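Local coordinates for uncharacterized protein BAD_0989 (Bifidobacterium adolescentis ATCC 15703, PDB 3CYM) that is uncharacterised but probably binds nucleic acid and removes nucleotides from its 3' end as a ribonuclease D-like exonuclease, at residues W96-S101 against P106-L111; E122-L127 against A185-Q190; A136-H141 against I177-K182. All coordinates share one frame; numbering follows the deposited sequence. Where two conformers were deposited one is given.

Contact 1 (W96-S101 against P106-L111)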
loop_
_atom_site.group_PDB
_atom_site.type_symbol
_atom_site.label_atom_id
_atom_site.label_comp_id
_atom_site.label_asym_id
_atom_site.label_seq_id
_atom_site.Cartn_x
_atom_site.Cartn_y
_atom_site.Cartn_z
ATOM N N TRP A 96 -15.358 -7.875 7.747
ATOM C CA TRP A 96 -14.929 -6.564 7.304
ATOM C C TRP A 96 -14.837 -6.579 5.778
ATOM O O TRP A 96 -14.230 -7.482 5.196
ATOM C CB TRP A 96 -13.581 -6.218 7.920
ATOM C CG TRP A 96 -13.604 -5.976 9.405
ATOM C CD1 TRP A 96 -14.187 -6.757 10.359
ATOM C CD2 TRP A 96 -12.983 -4.888 10.106
ATOM N NE1 TRP A 96 -13.983 -6.220 11.605
ATOM C CE2 TRP A 96 -13.248 -5.071 11.481
ATOM C CE3 TRP A 96 -12.233 -3.776 9.707
ATOM C CZ2 TRP A 96 -12.789 -4.181 12.460
ATOM C CZ3 TRP A 96 -11.770 -2.897 10.683
ATOM C CH2 TRP A 96 -12.052 -3.106 12.040
ATOM N N ILE A 97 -15.476 -5.609 5.132
ATOM C CA ILE A 97 -15.341 -5.423 3.694
ATOM C C ILE A 97 -14.357 -4.292 3.429
ATOM O O ILE A 97 -14.557 -3.146 3.869
ATOM C CB ILE A 97 -16.678 -5.113 2.993
ATOM C CG1 ILE A 97 -17.775 -6.064 3.444
ATOM C CG2 ILE A 97 -16.526 -5.219 1.489
ATOM C CD1 ILE A 97 -19.120 -5.437 3.335
ATOM N N LEU A 98 -13.287 -4.636 2.723
ATOM C CA LEU A 98 -12.232 -3.703 2.373
ATOM C C LEU A 98 -11.932 -3.871 0.892
ATOM O O LEU A 98 -12.046 -4.973 0.358
ATOM C CB LEU A 98 -10.970 -3.988 3.197
ATOM C CG LEU A 98 -10.797 -3.404 4.610
ATOM C CD1 LEU A 98 -11.600 -4.146 5.654
ATOM C CD2 LEU A 98 -9.334 -3.419 5.017
ATOM N N HIS A 99 -11.590 -2.773 0.226
ATOM C CA HIS A 99 -11.139 -2.822 -1.163
ATOM C C HIS A 99 -9.632 -2.681 -1.124
ATOM O O HIS A 99 -9.130 -1.624 -0.730
ATOM C CB HIS A 99 -11.764 -1.684 -1.984
ATOM C CG HIS A 99 -11.560 -1.828 -3.460
ATOM N ND1 HIS A 99 -12.384 -2.596 -4.255
ATOM C CD2 HIS A 99 -10.611 -1.322 -4.283
ATOM C CE1 HIS A 99 -11.958 -2.548 -5.504
ATOM N NE2 HIS A 99 -10.884 -1.780 -5.547
ATOM N N ASP A 100 -8.927 -3.750 -1.503
ATOM C CA ASP A 100 -7.461 -3.862 -1.384
ATOM C C ASP A 100 -7.058 -3.763 0.087
ATOM O O ASP A 100 -6.556 -2.733 0.554
ATOM C CB ASP A 100 -6.731 -2.831 -2.276
ATOM C CG ASP A 100 -5.210 -3.002 -2.282
ATOM O OD1 ASP A 100 -4.692 -4.057 -1.855
ATOM O OD2 ASP A 100 -4.528 -2.057 -2.727
ATOM N N SER A 101 -7.292 -4.861 0.800
ATOM C CA SER A 101 -7.164 -4.921 2.248
ATOM C C SER A 101 -5.736 -4.792 2.764
ATOM O O SER A 101 -5.534 -4.430 3.918
ATOM C CB SER A 101 -7.793 -6.211 2.781
ATOM O OG SER A 101 -7.064 -7.351 2.351
ATOM N N PRO A 106 -2.750 -2.881 7.972
ATOM C CA PRO A 106 -1.689 -2.530 8.927
ATOM C C PRO A 106 -2.043 -1.379 9.869
ATOM O O PRO A 106 -1.721 -1.440 11.063
ATOM C CB PRO A 106 -0.518 -2.136 8.019
ATOM C CG PRO A 106 -0.791 -2.812 6.731
ATOM C CD PRO A 106 -2.275 -2.731 6.583
ATOM N N GLY A 107 -2.726 -0.365 9.336
ATOM C CA GLY A 107 -3.159 0.795 10.111
ATOM C C GLY A 107 -4.239 0.471 11.122
ATOM O O GLY A 107 -4.206 0.987 12.234
ATOM N N PHE A 108 -5.192 -0.378 10.731
ATOM C CA PHE A 108 -6.232 -0.884 11.636
ATOM C C PHE A 108 -5.631 -1.686 12.785
ATOM O O PHE A 108 -6.015 -1.501 13.937
ATOM C CB PHE A 108 -7.248 -1.767 10.899
ATOM C CG PHE A 108 -8.156 -1.021 9.950
ATOM C CD1 PHE A 108 -8.728 -1.678 8.878
ATOM C CD2 PHE A 108 -8.440 0.331 10.124
ATOM C CE1 PHE A 108 -9.564 -1.008 7.999
ATOM C CE2 PHE A 108 -9.281 1.003 9.253
ATOM C CZ PHE A 108 -9.841 0.331 8.189
ATOM N N ASP A 109 -4.698 -2.581 12.456
ATOM C CA ASP A 109 -3.927 -3.340 13.446
ATOM C C ASP A 109 -3.186 -2.413 14.419
ATOM O O ASP A 109 -3.195 -2.638 15.631
ATOM C CB ASP A 109 -2.927 -4.260 12.746
ATOM C CG ASP A 109 -2.042 -5.006 13.719
ATOM O OD1 ASP A 109 -0.828 -4.700 13.779
ATOM O OD2 ASP A 109 -2.567 -5.887 14.430
ATOM N N GLU A 110 -2.582 -1.356 13.882
ATOM C CA GLU A 110 -1.860 -0.391 14.703
ATOM C C GLU A 110 -2.724 0.443 15.644
ATOM O O GLU A 110 -2.241 0.908 16.669
ATOM C CB GLU A 110 -0.946 0.489 13.853
ATOM C CG GLU A 110 0.340 -0.228 13.461
ATOM C CD GLU A 110 1.548 0.689 13.423
ATOM O OE1 GLU A 110 2.673 0.192 13.660
ATOM O OE2 GLU A 110 1.378 1.901 13.160
ATOM N N LEU A 111 -4.000 0.611 15.316
ATOM C CA LEU A 111 -4.933 1.265 16.240
ATOM C C LEU A 111 -5.474 0.296 17.297
ATOM O O LEU A 111 -6.051 0.717 18.299
ATOM C CB LEU A 111 -6.062 1.976 15.476
ATOM C CG LEU A 111 -5.639 3.271 14.762
ATOM C CD1 LEU A 111 -6.534 3.599 13.572
ATOM C CD2 LEU A 111 -5.576 4.455 15.715
#
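The indole of W96 turns the rim of its six-membered ring toward one face of the F108 ring in an offset edge-to-face pair. The two ring centroids lie 5.5 Å apart and the planes meet at 61°, so the rings neither stack flat nor stand fully upright. CZ3 of W96 does the touching: it sits over the phenyl face, displaced toward the rim, 3.7 Å from F108 CD1. L98 comes from another side. In one of its two deposited conformers, L98 CD2 lies 3.8 Å from F108 CE1, near the plane of the phenyl ring, so in that conformer the leucine meets the ring at its edge. With chi1 at -70°, CG of F108 stands anti to the carbonyl carbon, and the ring reaches from the helix toward the strand. An alanine at F108 would take the ring away and probably open a gap beside W96 CZ3, leaving the indole without its edge-to-face partner.

Further out, W96 also packs on L41 and A43 of strand 40-47 and on M113 and P115, while M113 borders F108 as well. Backbone bonds hold strand 95-98 in the sheet: I97 pairs with L41 and A43 on one neighbour, W96 and L98 with F119 on the other. Where the strand turns into helix 101-111, D120 receives both the backbone N of D100 and OG of S101. Strand 95-98, this helix and strand 117-120 form a beta-alpha-beta unit of the exonuclease domain. The broad carbon faces and C-H rims of W96 and F108 suit its buried strand-helix seam, and the branched leucine fits at the phenyl edge. The contact is held by dispersion and close fit, with a probable small electrostatic gain where the indole's C-H edge faces the phenyl pi cloud.

Contact 2 (E122-L127 against A185-Q190)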
loop_
_atom_site.group_PDB
_atom_site.type_symbol
_atom_site.label_atom_id
_atom_site.label_comp_id
_atom_site.label_asym_id
_atom_site.label_seq_id
_atom_site.Cartn_x
_atom_site.Cartn_y
_atom_site.Cartn_z
ATOM N N GLU A 122 -11.456 -6.020 -3.888
ATOM C CA GLU A 122 -10.473 -5.936 -4.949
ATOM C C GLU A 122 -10.033 -7.335 -5.326
ATOM O O GLU A 122 -10.025 -7.671 -6.499
ATOM C CB GLU A 122 -9.265 -5.058 -4.589
ATOM C CG GLU A 122 -8.200 -5.044 -5.699
ATOM C CD GLU A 122 -7.313 -3.813 -5.707
ATOM O OE1 GLU A 122 -6.094 -3.978 -5.517
ATOM O OE2 GLU A 122 -7.826 -2.691 -5.911
ATOM N N ILE A 123 -9.698 -8.150 -4.330
ATOM C CA ILE A 123 -9.281 -9.532 -4.573
ATOM C C ILE A 123 -10.344 -10.333 -5.339
ATOM O O ILE A 123 -10.033 -11.005 -6.332
ATOM C CB ILE A 123 -8.854 -10.226 -3.256
ATOM C CG1 ILE A 123 -7.531 -9.625 -2.759
ATOM C CG2 ILE A 123 -8.748 -11.733 -3.437
ATOM C CD1 ILE A 123 -6.999 -10.228 -1.471
ATOM N N ALA A 124 -11.595 -10.227 -4.888
ATOM C CA ALA A 124 -12.745 -10.834 -5.562
ATOM C C ALA A 124 -12.923 -10.364 -7.011
ATOM O O ALA A 124 -13.168 -11.178 -7.893
ATOM C CB ALA A 124 -14.013 -10.587 -4.765
ATOM N N ALA A 125 -12.774 -9.067 -7.261
ATOM C CA ALA A 125 -12.885 -8.534 -8.630
ATOM C C ALA A 125 -11.849 -9.114 -9.594
ATOM O O ALA A 125 -12.176 -9.414 -10.739
ATOM C CB ALA A 125 -12.811 -7.015 -8.624
ATOM N N ARG A 126 -10.618 -9.276 -9.111
ATOM C CA ARG A 126 -9.495 -9.841 -9.878
ATOM C C ARG A 126 -9.738 -11.301 -10.238
ATOM O O ARG A 126 -9.561 -11.719 -11.381
ATOM C CB ARG A 126 -8.199 -9.794 -9.059
ATOM C CG ARG A 126 -7.837 -8.473 -8.444
ATOM C CD ARG A 126 -7.172 -7.570 -9.427
ATOM N NE ARG A 126 -5.764 -7.872 -9.662
ATOM C CZ ARG A 126 -5.286 -8.425 -10.774
ATOM N NH1 ARG A 126 -3.985 -8.656 -10.891
ATOM N NH2 ARG A 126 -6.100 -8.758 -11.764
ATOM N N LEU A 127 -10.130 -12.090 -9.234
ATOM C CA LEU A 127 -10.484 -13.509 -9.446
ATOM C C LEU A 127 -11.599 -13.662 -10.481
ATOM O O LEU A 127 -11.548 -14.559 -11.319
ATOM C CB LEU A 127 -10.895 -14.183 -8.138
ATOM C CG LEU A 127 -9.802 -14.575 -7.135
ATOM C CD1 LEU A 127 -10.449 -14.752 -5.787
ATOM C CD2 LEU A 127 -9.085 -15.849 -7.544
ATOM N N ALA A 185 -22.357 -13.733 -4.935
ATOM C CA ALA A 185 -23.265 -14.434 -5.847
ATOM C C ALA A 185 -22.572 -14.795 -7.152
ATOM O O ALA A 185 -22.725 -15.910 -7.641
ATOM C CB ALA A 185 -24.528 -13.597 -6.111
ATOM N N GLU A 186 -21.788 -13.859 -7.684
ATOM C CA GLU A 186 -21.000 -14.070 -8.899
ATOM C C GLU A 186 -19.817 -15.032 -8.724
ATOM O O GLU A 186 -19.552 -15.850 -9.613
ATOM C CB GLU A 186 -20.522 -12.726 -9.457
ATOM C CG GLU A 186 -19.865 -12.785 -10.845
ATOM C CD GLU A 186 -20.761 -13.390 -11.927
ATOM O OE1 GLU A 186 -20.236 -14.142 -12.780
ATOM O OE2 GLU A 186 -21.979 -13.118 -11.933
ATOM N N LEU A 187 -19.100 -14.937 -7.604
ATOM C CA LEU A 187 -18.010 -15.887 -7.318
ATOM C C LEU A 187 -18.535 -17.317 -7.250
ATOM O O LEU A 187 -17.923 -18.235 -7.809
ATOM C CB LEU A 187 -17.271 -15.535 -6.021
ATOM C CG LEU A 187 -16.211 -14.423 -6.077
ATOM C CD1 LEU A 187 -16.059 -13.773 -4.723
ATOM C CD2 LEU A 187 -14.872 -14.943 -6.563
ATOM N N LYS A 188 -19.672 -17.490 -6.578
ATOM C CA LYS A 188 -20.328 -18.789 -6.435
ATOM C C LYS A 188 -20.741 -19.354 -7.792
ATOM O O LYS A 188 -20.545 -20.541 -8.059
ATOM C CB LYS A 188 -21.537 -18.679 -5.498
ATOM C CG LYS A 188 -21.160 -18.677 -4.030
ATOM C CD LYS A 188 -22.288 -18.201 -3.137
ATOM C CE LYS A 188 -21.777 -17.971 -1.712
ATOM N NZ LYS A 188 -22.736 -17.230 -0.842
ATOM N N ARG A 189 -21.275 -18.493 -8.655
ATOM C CA ARG A 189 -21.692 -18.911 -9.990
ATOM C C ARG A 189 -20.504 -19.191 -10.928
ATOM O O ARG A 189 -20.604 -20.031 -11.819
ATOM C CB ARG A 189 -22.722 -17.931 -10.579
ATOM C CG ARG A 189 -22.192 -16.848 -11.505
ATOM C CD ARG A 189 -22.683 -17.087 -12.925
ATOM N NE ARG A 189 -23.112 -15.844 -13.570
ATOM C CZ ARG A 189 -24.299 -15.260 -13.390
ATOM N NH1 ARG A 189 -25.205 -15.793 -12.573
ATOM N NH2 ARG A 189 -24.584 -14.132 -14.031
ATOM N N GLN A 190 -19.375 -18.519 -10.697
ATOM C CA GLN A 190 -18.145 -18.805 -11.434
ATOM C C GLN A 190 -17.354 -19.950 -10.794
ATOM O O GLN A 190 -16.347 -20.392 -11.341
ATOM C CB GLN A 190 -17.261 -17.555 -11.547
ATOM C CG GLN A 190 -17.673 -16.557 -12.635
ATOM C CD GLN A 190 -16.544 -15.578 -12.998
ATOM O OE1 GLN A 190 -15.360 -15.866 -12.795
ATOM N NE2 GLN A 190 -16.912 -14.422 -13.542
#
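L187 turns its CG anti to its own carbonyl carbon (chi1 -80°), and a nearly extended chi2 of 154° then spreads its two methyls toward A124 and L127. CD1 meets the methyl of A124, with L187 CD1 and A124 CB 3.8 Å apart, while L187 CD2 lies more loosely at 4.3 Å from L127 CB. L187 thus supplies both methyls of the apolar contact. Alanine suits the facing position, because its small CB lets the leucine methyl come up against the helix; the CA atoms of A124 and L187 are 7.5 Å apart. The short helix axes stay 10.6 Å apart at closest approach and run in broadly the same direction, 34° from parallel.

A turn later the character changes. L127 O and Q190 OE1 are both acceptors, and K192, two residues past Q190, supplies the missing donor: its NZ bonds to both and ties the two segments together. The NE2 end of Q190 makes a weak bond back to E186 OE1. E186 OE2 in turn lies over a face of the R189 guanidinium, an attraction of charges with no N-H aimed at it. Helix 193-207 adds W195 against L127 and A196 against L187. The contact joins helices 121-127 and 176-190 of the 3'-5' exonuclease domain, which by family belongs to the RNase H-like fold with its central mixed sheet.

Contact 3 (A136-H141 against I177-K182)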
loop_
_atom_site.group_PDB
_atom_site.type_symbol
_atom_site.label_atom_id
_atom_site.label_comp_id
_atom_site.label_asym_id
_atom_site.label_seq_id
_atom_site.Cartn_x
_atom_site.Cartn_y
_atom_site.Cartn_z
ATOM N N ALA A 136 -14.153 2.508 -8.007
ATOM C CA ALA A 136 -15.114 3.099 -8.933
ATOM C C ALA A 136 -15.516 2.176 -10.098
ATOM O O ALA A 136 -16.706 2.053 -10.410
ATOM C CB ALA A 136 -14.588 4.436 -9.445
ATOM N N ALA A 137 -14.532 1.516 -10.716
ATOM C CA ALA A 137 -14.771 0.578 -11.830
ATOM C C ALA A 137 -15.554 -0.671 -11.406
ATOM O O ALA A 137 -16.396 -1.170 -12.161
ATOM C CB ALA A 137 -13.452 0.185 -12.488
ATOM N N VAL A 138 -15.276 -1.146 -10.190
ATOM C CA VAL A 138 -15.942 -2.302 -9.583
ATOM C C VAL A 138 -17.400 -2.021 -9.191
ATOM O O VAL A 138 -18.279 -2.847 -9.459
ATOM C CB VAL A 138 -15.116 -2.868 -8.370
ATOM C CG1 VAL A 138 -15.915 -3.874 -7.535
ATOM C CG2 VAL A 138 -13.833 -3.513 -8.863
ATOM N N THR A 139 -17.672 -0.878 -8.560
ATOM C CA THR A 139 -19.065 -0.559 -8.206
ATOM C C THR A 139 -19.931 -0.204 -9.419
ATOM O O THR A 139 -21.137 -0.425 -9.394
ATOM C CB THR A 139 -19.224 0.500 -7.067
ATOM O OG1 THR A 139 -20.565 1.004 -7.074
ATOM C CG2 THR A 139 -18.302 1.655 -7.246
ATOM N N GLU A 140 -19.317 0.327 -10.474
ATOM C CA GLU A 140 -20.054 0.594 -11.719
ATOM C C GLU A 140 -20.415 -0.708 -12.437
ATOM O O GLU A 140 -21.516 -0.843 -12.981
ATOM C CB GLU A 140 -19.261 1.516 -12.646
ATOM C CG GLU A 140 -20.110 2.131 -13.749
ATOM C CD GLU A 140 -19.359 3.126 -14.622
ATOM O OE1 GLU A 140 -19.192 2.848 -15.830
ATOM O OE2 GLU A 140 -18.951 4.193 -14.112
ATOM N N HIS A 141 -19.487 -1.664 -12.416
ATOM C CA HIS A 141 -19.695 -2.969 -13.031
ATOM C C HIS A 141 -20.839 -3.735 -12.364
ATOM O O HIS A 141 -21.701 -4.267 -13.045
ATOM C CB HIS A 141 -18.400 -3.789 -13.005
ATOM C CG HIS A 141 -18.493 -5.105 -13.715
ATOM N ND1 HIS A 141 -18.830 -6.277 -13.073
ATOM C CD2 HIS A 141 -18.276 -5.437 -15.010
ATOM C CE1 HIS A 141 -18.820 -7.273 -13.939
ATOM N NE2 HIS A 141 -18.489 -6.790 -15.123
ATOM N N ILE A 177 -21.208 -3.085 1.371
ATOM C CA ILE A 177 -22.016 -4.245 1.761
ATOM C C ILE A 177 -22.825 -4.783 0.572
ATOM O O ILE A 177 -22.974 -5.993 0.419
ATOM C CB ILE A 177 -22.827 -4.069 3.107
ATOM C CG1 ILE A 177 -24.233 -3.525 2.883
ATOM C CG2 ILE A 177 -22.064 -3.239 4.173
ATOM C CD1 ILE A 177 -25.281 -4.584 2.965
ATOM N N GLU A 178 -23.301 -3.876 -0.281
ATOM C CA GLU A 178 -24.014 -4.244 -1.506
ATOM C C GLU A 178 -23.069 -4.841 -2.545
ATOM O O GLU A 178 -23.469 -5.718 -3.313
ATOM C CB GLU A 178 -24.770 -3.048 -2.104
ATOM C CG GLU A 178 -25.946 -2.567 -1.272
ATOM C CD GLU A 178 -25.601 -1.402 -0.355
ATOM O OE1 GLU A 178 -24.400 -1.114 -0.149
ATOM O OE2 GLU A 178 -26.543 -0.766 0.164
ATOM N N LEU A 179 -21.828 -4.358 -2.566
ATOM C CA LEU A 179 -20.789 -4.932 -3.421
ATOM C C LEU A 179 -20.535 -6.386 -3.075
ATOM O O LEU A 179 -20.620 -7.244 -3.954
ATOM C CB LEU A 179 -19.477 -4.160 -3.311
ATOM C CG LEU A 179 -19.143 -3.102 -4.360
ATOM C CD1 LEU A 179 -17.677 -2.715 -4.187
ATOM C CD2 LEU A 179 -19.436 -3.581 -5.789
ATOM N N GLU A 180 -20.250 -6.645 -1.795
ATOM C CA GLU A 180 -19.997 -7.995 -1.277
ATOM C C GLU A 180 -21.087 -8.987 -1.686
ATOM O O GLU A 180 -20.774 -10.084 -2.140
ATOM C CB GLU A 180 -19.842 -7.987 0.254
ATOM C CG GLU A 180 -19.962 -9.393 0.862
ATOM C CD GLU A 180 -19.856 -9.465 2.372
ATOM O OE1 GLU A 180 -19.255 -10.443 2.866
ATOM O OE2 GLU A 180 -20.377 -8.573 3.070
ATOM N N THR A 181 -22.349 -8.578 -1.530
ATOM C CA THR A 181 -23.525 -9.404 -1.840
ATOM C C THR A 181 -23.542 -9.865 -3.305
ATOM O O THR A 181 -23.588 -11.067 -3.564
ATOM C CB THR A 181 -24.849 -8.675 -1.465
ATOM O OG1 THR A 181 -24.798 -8.274 -0.088
ATOM C CG2 THR A 181 -26.053 -9.579 -1.663
ATOM N N LYS A 182 -23.478 -8.909 -4.238
ATOM C CA LYS A 182 -23.391 -9.185 -5.682
ATOM C C LYS A 182 -22.161 -10.006 -6.062
ATOM O O LYS A 182 -22.255 -10.913 -6.886
ATOM C CB LYS A 182 -23.368 -7.880 -6.494
ATOM C CG LYS A 182 -24.696 -7.142 -6.578
ATOM C CD LYS A 182 -25.637 -7.743 -7.620
ATOM C CE LYS A 182 -26.967 -6.982 -7.691
ATOM N NZ LYS A 182 -27.828 -7.230 -6.500
#
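L179 points from helix 176-190 into the side of helix 135-143, joining two helices of the RNase H-like exonuclease fold. Its CB points toward the neighbouring helix, and CG, the branch point, stands 4.6 Å from V138 CG1, so the methyls beyond it carry the contact. A chi2 of -168° sets CD1 anti to CA, carrying that methyl outward from its own helix. Within the facing segment CD1 meets V138, lying 4.0 Å from its CG1. CD2 meets more: V138 CG1 at 3.9 Å, and besides it the helix backbone itself, the carbonyl O of V138 and the CA of T139. The leucine methyl therefore rests on main-chain atoms at the place where T139 and L179 bring their CA atoms to 6.7 Å.

V138 answers with CG1 anti to its backbone N, and its side chain crosses that of L179 at about a right angle. A beta-branched valine suits the spot because its two methyls serve two neighbours: CG1 meets the leucine, while CG2 is turned to A125 of helix 121-127. T139 offers chiefly its backbone to the contact. L135, F142 and L143 of helix 135-143, together with T121, add to the surroundings of L179.

Elsewhere on helix 176-190, E180 turns toward the sheet, where OE2 bonds to S40 OG and OE1 pairs with R184. T181, exposed to solvent, folds its hydroxyl back on its own helix and gives its proton to I177 O, the two oxygens T181 OG1 and I177 O lying 3.0 Å apart. That carbonyl oxygen also accepts T181 N, at 3.3 Å, and the two donors reach it from opposite faces of its plane.

All three contacts lie in the exonuclease domain, contact 1 between strand and helix, contacts 2 and 3 between helices. Contacts 2 and 3 share helix 176-190 and have centres 11 Å apart; A125 CB and V138 CG2, at 3.7 Å, join their other helices. Contact 1 is about 20 Å from contact 2 and 18 Å from contact 3, centre to centre, yet I97 CD1 packs 3.5 Å from I177 CA. Contact 1 lies nearer the metal site of D44, E46 and D172 than contact 3 does: the side chain of L98 is about 7 Å from a sodium ion, that of T139 about 12 Å. Together they pack helices about the sheet bearing D44 and E46.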